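Local coordinates for Two-component system response regulator (Bacteroides fragilis, PDB 2QR3), which probably receives a phosphoryl signal through this N-terminal receiver domain of a longer response regulator that probably binds ATP and DNA to control transcription, at residues H72-K75 and D80-V83; P48-L53 and L121-Q126; I31-P36 and S40-E45; L85-A88 and L94-R97. All coordinates share one frame; numbering follows the deposited sequence.

Interaction 1: H72-K75 and D80-V83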
# COMPACT_ATOMS: atom_id res chain seq x y z
N HIS A 72 9.42 -3.65 5.63
CA HIS A 72 10.18 -4.77 6.13
C HIS A 72 9.40 -5.52 7.20
O HIS A 72 9.41 -6.74 7.25
CB HIS A 72 11.51 -4.26 6.68
CG HIS A 72 12.48 -5.36 6.95
ND1 HIS A 72 13.14 -6.03 5.94
CD2 HIS A 72 12.92 -5.90 8.12
CE1 HIS A 72 13.93 -6.95 6.48
NE2 HIS A 72 13.81 -6.90 7.79
N GLU A 73 8.73 -4.77 8.05
CA GLU A 73 8.03 -5.37 9.19
C GLU A 73 6.82 -6.13 8.70
O GLU A 73 6.55 -7.23 9.16
CB GLU A 73 7.66 -4.31 10.21
CG GLU A 73 8.89 -3.73 10.92
CD GLU A 73 9.76 -4.82 11.57
OE1 GLU A 73 9.20 -5.79 12.13
OE2 GLU A 73 11.00 -4.70 11.47
N ILE A 74 6.11 -5.57 7.73
CA ILE A 74 5.01 -6.30 7.13
C ILE A 74 5.50 -7.59 6.48
O ILE A 74 4.92 -8.65 6.69
CB ILE A 74 4.27 -5.43 6.08
CG1 ILE A 74 3.56 -4.24 6.75
CG2 ILE A 74 3.36 -6.30 5.23
CD1 ILE A 74 3.00 -3.17 5.74
N LYS A 75 6.58 -7.53 5.70
CA LYS A 75 7.07 -8.74 5.01
C LYS A 75 7.61 -9.78 5.99
O LYS A 75 7.58 -10.97 5.73
CB LYS A 75 8.13 -8.41 3.95
CG LYS A 75 7.69 -7.40 2.86
CD LYS A 75 6.44 -7.83 2.08
CE LYS A 75 6.77 -8.93 1.09
NZ LYS A 75 5.64 -9.24 0.18
N ASP A 80 4.13 -13.41 2.02
CA ASP A 80 3.49 -13.44 0.70
C ASP A 80 2.49 -12.30 0.42
O ASP A 80 1.86 -12.28 -0.64
CB ASP A 80 2.85 -14.81 0.51
CG ASP A 80 3.87 -15.94 0.55
OD1 ASP A 80 4.95 -15.81 -0.08
OD2 ASP A 80 3.60 -16.95 1.24
N LEU A 81 2.37 -11.34 1.33
CA LEU A 81 1.42 -10.24 1.15
C LEU A 81 2.06 -9.15 0.28
O LEU A 81 3.07 -8.56 0.68
CB LEU A 81 1.05 -9.66 2.52
CG LEU A 81 0.22 -8.38 2.54
CD1 LEU A 81 -1.07 -8.58 1.73
CD2 LEU A 81 -0.09 -8.00 3.97
N PRO A 82 1.52 -8.90 -0.94
CA PRO A 82 2.12 -7.85 -1.79
C PRO A 82 2.00 -6.47 -1.14
O PRO A 82 0.93 -6.12 -0.65
CB PRO A 82 1.24 -7.86 -3.04
CG PRO A 82 0.70 -9.29 -3.09
CD PRO A 82 0.44 -9.62 -1.65
N VAL A 83 3.11 -5.73 -1.14
CA VAL A 83 3.12 -4.35 -0.64
C VAL A 83 3.55 -3.45 -1.77
O VAL A 83 4.63 -3.66 -2.38
CB VAL A 83 4.11 -4.19 0.54
CG1 VAL A 83 4.16 -2.70 0.97
CG2 VAL A 83 3.68 -5.05 1.74
O HOH W 1 5.78 -7.22 -1.58
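The connection from helix 67-77 into strand 83-88, an alpha-to-beta return of the CheY-like receiver fold, is held where Ile74 and Lys75 meet Leu81 and Val83. Ile74 presents its CG2 branch to both partners, 3.7 Å from Val83 CG2 and 4.0 Å from Leu81 CD2. The side chains meet at a slant, and the patch runs on to Leu43 of helix 36-45. Lys75 bends at chi2 (-57°) and again at chi3, which carries CD past Val83 CG2 at 3.9 Å and swings the ammonium across to the loop. There Lys75 NZ donates to Leu81 O at 2.7 Å. The nitrogen approaches from above the carbonyl plane, 53° out of it, with a C=O...N angle of 127°. A water accepts hydrogen bonds from Lys75 NZ (2.7 Å) and from Val83 N (3.1 Å), bridging the lysine to the first residue of the strand. Arg79 O adds a weak third bond. Asp80 starts off away from the helix, and its OD1 is 6.6 Å from Lys75 NZ. The ammonium is therefore held mainly by a backbone carbonyl and a water, and its charge probably polarises the Leu81 carbonyl.

Interaction 2: P48-L53 and L121-Q126; sequences PEVVLL and LNAASQ
This is apolar helix-on-sheet packing, small residue against branched: Val50 in the central strand of the parallel receiver sheet faces Ala123 and Ala124 at the end of helix 113-124, the last helix of the alternating beta-alpha fold. Both methyls of Val50 are used. CG2, anti to the backbone N, lies 3.9 Å from Ala123 CB, while CG1, placed between the backbone N and the carbonyl carbon (chi1 61°), lies 4.1 Å from Ala124 CB. Alanines let the helix come close to the strand, and the backbones are nearest at Glu49 and Ala124, whose CA atoms are 5.4 Å apart. Val84 of the adjoining strand also touches Val50 and Ala123, and Ile6 touches Val50, so the patch spans more than one strand. Glu49 packs its CB 4.3 Å from Ala124 CB and then runs out extended; its OE2 is hydrogen-bonded to Gly4 N in the N-terminal segment. Leu3 lies against Glu49, Leu121 and Ala124. The helix ends beside this patch, where Ser125 N bonds to Asn122 O at 3.1 Å and Ser125 OG folds back onto Leu121 O at 2.7 Å, coming in 36° above the carbonyl plane.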
# COMPACT_ATOMS: atom_id res chain seq x y z
N PRO A 48 -5.89 -9.34 3.87
CA PRO A 48 -5.69 -8.41 2.75
C PRO A 48 -5.03 -9.07 1.55
O PRO A 48 -4.22 -9.98 1.72
CB PRO A 48 -4.75 -7.36 3.34
CG PRO A 48 -4.03 -8.04 4.42
CD PRO A 48 -5.08 -8.95 5.04
N GLU A 49 -5.40 -8.61 0.36
CA GLU A 49 -4.76 -9.06 -0.88
C GLU A 49 -3.58 -8.20 -1.32
O GLU A 49 -2.74 -8.65 -2.07
CB GLU A 49 -5.81 -9.16 -1.99
CG GLU A 49 -6.49 -10.55 -1.89
CD GLU A 49 -7.55 -10.79 -2.90
OE1 GLU A 49 -7.30 -10.56 -4.10
OE2 GLU A 49 -8.64 -11.25 -2.49
N VAL A 50 -3.54 -6.96 -0.83
CA VAL A 50 -2.43 -6.06 -1.16
C VAL A 50 -2.49 -4.91 -0.13
O VAL A 50 -3.57 -4.65 0.44
CB VAL A 50 -2.54 -5.57 -2.65
CG1 VAL A 50 -3.82 -4.81 -2.87
CG2 VAL A 50 -1.31 -4.71 -3.06
N VAL A 51 -1.34 -4.27 0.13
CA VAL A 51 -1.27 -3.09 0.99
C VAL A 51 -0.67 -2.00 0.13
O VAL A 51 0.36 -2.22 -0.54
CB VAL A 51 -0.34 -3.32 2.22
CG1 VAL A 51 -0.26 -2.03 3.10
CG2 VAL A 51 -0.86 -4.47 3.09
N LEU A 52 -1.28 -0.82 0.13
CA LEU A 52 -0.67 0.38 -0.49
C LEU A 52 -0.08 1.20 0.66
O LEU A 52 -0.83 1.68 1.54
CB LEU A 52 -1.73 1.22 -1.25
CG LEU A 52 -1.19 2.51 -1.93
CD1 LEU A 52 -0.08 2.15 -2.96
CD2 LEU A 52 -2.37 3.23 -2.63
N LEU A 53 1.25 1.33 0.66
CA LEU A 53 1.99 1.90 1.79
C LEU A 53 2.73 3.22 1.45
O LEU A 53 3.66 3.26 0.62
CB LEU A 53 3.01 0.89 2.34
CG LEU A 53 3.95 1.32 3.49
CD1 LEU A 53 3.16 1.60 4.78
CD2 LEU A 53 5.00 0.19 3.70
N LEU A 121 -4.36 -3.77 -8.88
CA LEU A 121 -4.95 -5.03 -9.37
C LEU A 121 -3.88 -6.04 -9.75
O LEU A 121 -3.97 -7.23 -9.37
CB LEU A 121 -5.89 -4.79 -10.55
CG LEU A 121 -7.10 -3.88 -10.33
CD1 LEU A 121 -7.80 -3.53 -11.64
CD2 LEU A 121 -8.10 -4.50 -9.37
N ASN A 122 -2.87 -5.60 -10.50
CA ASN A 122 -1.77 -6.50 -10.86
C ASN A 122 -1.05 -7.05 -9.63
O ASN A 122 -0.72 -8.22 -9.56
CB ASN A 122 -0.81 -5.83 -11.86
CG ASN A 122 -1.45 -5.59 -13.23
OD1 ASN A 122 -2.56 -6.05 -13.51
ND2 ASN A 122 -0.75 -4.85 -14.09
N ALA A 123 -0.80 -6.19 -8.64
CA ALA A 123 -0.08 -6.64 -7.44
C ALA A 123 -0.87 -7.69 -6.68
O ALA A 123 -0.28 -8.61 -6.10
CB ALA A 123 0.26 -5.45 -6.51
N ALA A 124 -2.19 -7.53 -6.69
CA ALA A 124 -3.13 -8.40 -6.01
C ALA A 124 -3.46 -9.64 -6.85
O ALA A 124 -4.13 -10.57 -6.36
CB ALA A 124 -4.39 -7.65 -5.72
N SER A 125 -3.02 -9.64 -8.11
CA SER A 125 -3.30 -10.71 -9.08
C SER A 125 -2.02 -11.37 -9.59
O SER A 125 -1.88 -11.66 -10.80
CB SER A 125 -4.08 -10.16 -10.28
OG SER A 125 -5.29 -9.55 -9.84
N GLN A 126 -1.07 -11.61 -8.69
CA GLN A 126 0.09 -12.39 -9.11
C GLN A 126 -0.15 -13.87 -8.84
O GLN A 126 -0.90 -14.21 -7.93
CB GLN A 126 1.38 -11.87 -8.49
CG GLN A 126 1.77 -10.52 -9.08
CD GLN A 126 1.77 -10.50 -10.62
OE1 GLN A 126 0.84 -10.00 -11.25
NE2 GLN A 126 2.84 -11.03 -11.22

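Interaction 3: I31-P36 and S40-E45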
# COMPACT_ATOMS: atom_id res chain seq x y z
N ILE A 31 -9.89 -0.63 3.28
CA ILE A 31 -9.59 -0.18 4.63
C ILE A 31 -8.51 0.89 4.56
O ILE A 31 -7.45 0.67 3.97
CB ILE A 31 -9.12 -1.35 5.50
CG1 ILE A 31 -10.26 -2.37 5.63
CG2 ILE A 31 -8.66 -0.84 6.86
CD1 ILE A 31 -9.90 -3.66 6.34
N THR A 32 -8.78 2.05 5.15
CA THR A 32 -7.79 3.13 5.18
C THR A 32 -7.40 3.38 6.62
O THR A 32 -8.26 3.33 7.52
CB THR A 32 -8.35 4.45 4.57
OG1 THR A 32 -9.54 4.84 5.28
CG2 THR A 32 -8.68 4.24 3.08
N LEU A 33 -6.12 3.65 6.85
CA LEU A 33 -5.67 3.92 8.24
C LEU A 33 -4.38 4.74 8.26
O LEU A 33 -3.71 4.84 7.25
CB LEU A 33 -5.46 2.61 9.00
CG LEU A 33 -4.53 1.58 8.38
CD1 LEU A 33 -3.09 1.81 8.89
CD2 LEU A 33 -5.01 0.19 8.80
N SER A 34 -4.06 5.32 9.42
CA SER A 34 -2.83 6.09 9.58
C SER A 34 -2.09 5.68 10.87
O SER A 34 -1.13 6.33 11.29
CB SER A 34 -3.19 7.58 9.62
OG SER A 34 -3.91 7.95 8.44
N SER A 35 -2.53 4.59 11.49
CA SER A 35 -1.99 4.14 12.77
C SER A 35 -1.27 2.79 12.69
O SER A 35 -1.85 1.83 12.23
CB SER A 35 -3.16 4.00 13.77
OG SER A 35 -2.82 3.11 14.82
N PRO A 36 -0.02 2.70 13.21
CA PRO A 36 0.68 1.42 13.30
C PRO A 36 -0.13 0.37 14.08
O PRO A 36 -0.15 -0.81 13.72
CB PRO A 36 1.94 1.76 14.10
CG PRO A 36 2.13 3.20 13.95
CD PRO A 36 0.80 3.82 13.71
N SER A 40 -1.53 -3.32 12.55
CA SER A 40 -1.32 -4.68 13.07
C SER A 40 -2.64 -5.51 13.16
O SER A 40 -2.71 -6.69 12.76
CB SER A 40 -0.57 -4.59 14.41
OG SER A 40 -1.44 -4.12 15.42
N THR A 41 -3.71 -4.86 13.62
CA THR A 41 -5.01 -5.56 13.77
C THR A 41 -5.56 -5.99 12.40
O THR A 41 -5.85 -7.16 12.18
CB THR A 41 -6.04 -4.67 14.49
OG1 THR A 41 -5.47 -4.21 15.71
CG2 THR A 41 -7.36 -5.43 14.75
N VAL A 42 -5.63 -5.04 11.47
CA VAL A 42 -6.22 -5.35 10.17
C VAL A 42 -5.42 -6.37 9.38
O VAL A 42 -6.02 -7.20 8.70
CB VAL A 42 -6.55 -4.05 9.34
CG1 VAL A 42 -7.40 -3.07 10.21
CG2 VAL A 42 -5.32 -3.37 8.89
N LEU A 43 -4.08 -6.34 9.46
CA LEU A 43 -3.27 -7.35 8.77
C LEU A 43 -3.58 -8.77 9.24
O LEU A 43 -3.56 -9.72 8.44
CB LEU A 43 -1.77 -7.08 8.95
CG LEU A 43 -1.21 -5.82 8.31
CD1 LEU A 43 0.27 -5.63 8.70
CD2 LEU A 43 -1.38 -5.86 6.79
N ARG A 44 -3.87 -8.90 10.53
CA ARG A 44 -4.14 -10.20 11.14
C ARG A 44 -5.54 -10.70 10.79
O ARG A 44 -5.73 -11.89 10.47
CB ARG A 44 -4.05 -10.13 12.67
CG ARG A 44 -4.11 -11.56 13.31
CD ARG A 44 -4.01 -11.59 14.84
NE ARG A 44 -2.82 -10.87 15.26
CZ ARG A 44 -2.87 -9.64 15.73
NH1 ARG A 44 -4.06 -9.07 15.88
NH2 ARG A 44 -1.74 -9.01 16.06
N GLU A 45 -6.50 -9.80 10.87
CA GLU A 45 -7.91 -10.16 10.82
C GLU A 45 -8.58 -10.06 9.48
O GLU A 45 -9.62 -10.72 9.26
CB GLU A 45 -8.68 -9.26 11.76
CG GLU A 45 -8.30 -9.44 13.22
CD GLU A 45 -9.19 -8.64 14.14
OE1 GLU A 45 -10.06 -7.88 13.63
OE2 GLU A 45 -9.02 -8.76 15.37
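Leu33 places CG between its backbone N and carbonyl carbon (chi1 55°), and Val42 puts its CG2 branch into the equivalent slot; with these settings the two side chains reach toward each other tip to tip, and Leu33 CD2 meets Val42 CG2 at 3.6 Å. The other branch of the valine, CG1, stands anti to its own carbonyl carbon and lies 4.2 Å from Ile31 CG2. Val42 thus sits astride two residues that point to the same face of the strand, one methyl for each. Strand 29-33, helix 36-45 and strand 48-54 form a beta-alpha-beta crossover of the receiver domain that passes over strand 5-9, and Ile7 of that intervening strand touches Leu33 and Val42. Strand 29-33 is the outermost on its side of the sheet, and this contact lies near the surface. At the start of the helix, Ser40 N donates to Pro36 O at 3.1 Å, nearly straight at hydrogen (162°), in the i-to-i+4 pattern. Ser35 occupies the N-cap, its OG hydrogen-bonded to Ser38 N. Ser40 OG bonds to Val37 O, while 3.9 Å separates it from Pro36 O. Further along, Ser40 O lies 3.8 Å above the plane of the Arg44 guanidinium, offset toward its rim, and Pro36 touches Trp70 of helix 67-77.

Interaction 4: L85-A88 and L94-R97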
# COMPACT_ATOMS: atom_id res chain seq x y z
N LEU A 85 4.49 0.43 -2.68
CA LEU A 85 4.87 1.73 -2.07
C LEU A 85 4.22 2.88 -2.83
O LEU A 85 4.11 2.83 -4.06
CB LEU A 85 6.41 1.87 -2.09
CG LEU A 85 7.10 0.80 -1.22
CD1 LEU A 85 8.59 0.85 -1.50
CD2 LEU A 85 6.81 1.07 0.30
N PHE A 86 3.80 3.92 -2.10
CA PHE A 86 3.13 5.09 -2.69
C PHE A 86 4.12 6.22 -2.41
O PHE A 86 4.32 6.60 -1.23
CB PHE A 86 1.80 5.33 -1.96
CG PHE A 86 0.73 6.02 -2.77
CD1 PHE A 86 0.86 6.26 -4.13
CD2 PHE A 86 -0.48 6.36 -2.15
CE1 PHE A 86 -0.17 6.88 -4.87
CE2 PHE A 86 -1.52 6.97 -2.88
CZ PHE A 86 -1.36 7.23 -4.24
N THR A 87 4.74 6.75 -3.47
CA THR A 87 5.92 7.60 -3.30
C THR A 87 5.80 8.96 -4.01
O THR A 87 5.37 9.02 -5.15
CB THR A 87 7.22 6.87 -3.76
OG1 THR A 87 8.35 7.69 -3.47
CG2 THR A 87 7.20 6.62 -5.26
N ALA A 88 6.17 10.04 -3.31
CA ALA A 88 6.37 11.32 -3.98
C ALA A 88 7.54 11.22 -4.96
O ALA A 88 8.44 10.40 -4.77
CB ALA A 88 6.65 12.41 -2.94
N LEU A 94 14.18 6.10 -2.94
CA LEU A 94 13.79 5.19 -1.85
C LEU A 94 12.75 4.14 -2.31
O LEU A 94 12.79 3.01 -1.85
CB LEU A 94 13.23 6.00 -0.67
CG LEU A 94 14.25 6.98 -0.06
CD1 LEU A 94 13.58 7.66 1.16
CD2 LEU A 94 15.55 6.30 0.34
N ALA A 95 11.89 4.50 -3.26
CA ALA A 95 10.95 3.52 -3.85
C ALA A 95 11.72 2.44 -4.62
O ALA A 95 11.44 1.26 -4.46
CB ALA A 95 9.94 4.19 -4.74
N VAL A 96 12.72 2.83 -5.41
CA VAL A 96 13.56 1.89 -6.11
C VAL A 96 14.28 0.99 -5.09
O VAL A 96 14.33 -0.22 -5.27
CB VAL A 96 14.54 2.63 -7.07
CG1 VAL A 96 15.58 1.67 -7.65
CG2 VAL A 96 13.72 3.28 -8.19
N ARG A 97 14.79 1.55 -4.00
CA ARG A 97 15.40 0.72 -2.95
C ARG A 97 14.37 -0.24 -2.37
O ARG A 97 14.69 -1.40 -2.09
CB ARG A 97 16.02 1.60 -1.86
CG ARG A 97 16.66 0.83 -0.73
CD ARG A 97 17.34 1.83 0.18
NE ARG A 97 17.36 1.31 1.55
CZ ARG A 97 17.76 2.02 2.60
NH1 ARG A 97 18.19 3.27 2.45
NH2 ARG A 97 17.73 1.45 3.81
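Thr87 carries the close packing against Ala95, and each atom of its side chain beyond the backbone meets the same methyl. CB starts 3.9 Å from Ala95 CB. The methyl CG2 of Thr87, between the backbone N and the carbonyl carbon, comes nearer, 3.7 Å from Ala95 CB. The hydroxyl OG1, set anti to the backbone N (chi1 -175°), also skirts Ala95 CB, at 4.0 Å, and spends its hydrogen on Ala88 O at 3.0 Å, the next carbonyl in the chain; the donor is tilted 23° from the carbonyl plane, with a C=O...O angle of 130°. That bond probably helps hold the threonine in this rotation, with its methyl turned to the helix. Two residues back, Leu85 approaches the backbone of the same alanine, its CD1 4.1 Å from Ala95 O. A threonine late in this strand is as in other receivers, where a serine or threonine here takes part in the switch on phosphorylation; Thr87 is probably its counterpart. The contact is buried and lies within the beta-alpha-beta unit of strand 83-88, helix 92-100 and strand 105-109. Ala95 also rests on Phe106 and Thr87 on Val108, both of strand 105-109, while Met55 touches Leu85 and Thr87. Phe86, between them in the strand, starts off away from helix 92-100, and its side chain touches Val15 and Val19 of helix 13-23.

Overall arrangement
From the N terminus, interaction 3 closes first, a short loop joining the edge strand 29-33 to helix 36-45. Interaction 2 opens next on the central strand 48-54 and closes at the C-terminal helix 113-124, a long loop that encloses both interaction 1 and interaction 4. These two follow in series: the return from helix 67-77, then strand 83-88 against helix 92-100. No loops cross. Leu43 links interactions 3 and 1 through Leu81 and Ile74, and interactions 3 and 2 through Val51. Probable backbone hydrogen bonds join the others: Pro82 O, just before strand 83-88, with Val51 N, and Leu53 O with Phe86 N between neighbouring strands. Interactions 3 and 4 lie about 20 Å apart, centre to centre, on opposite sides of the chain's centre.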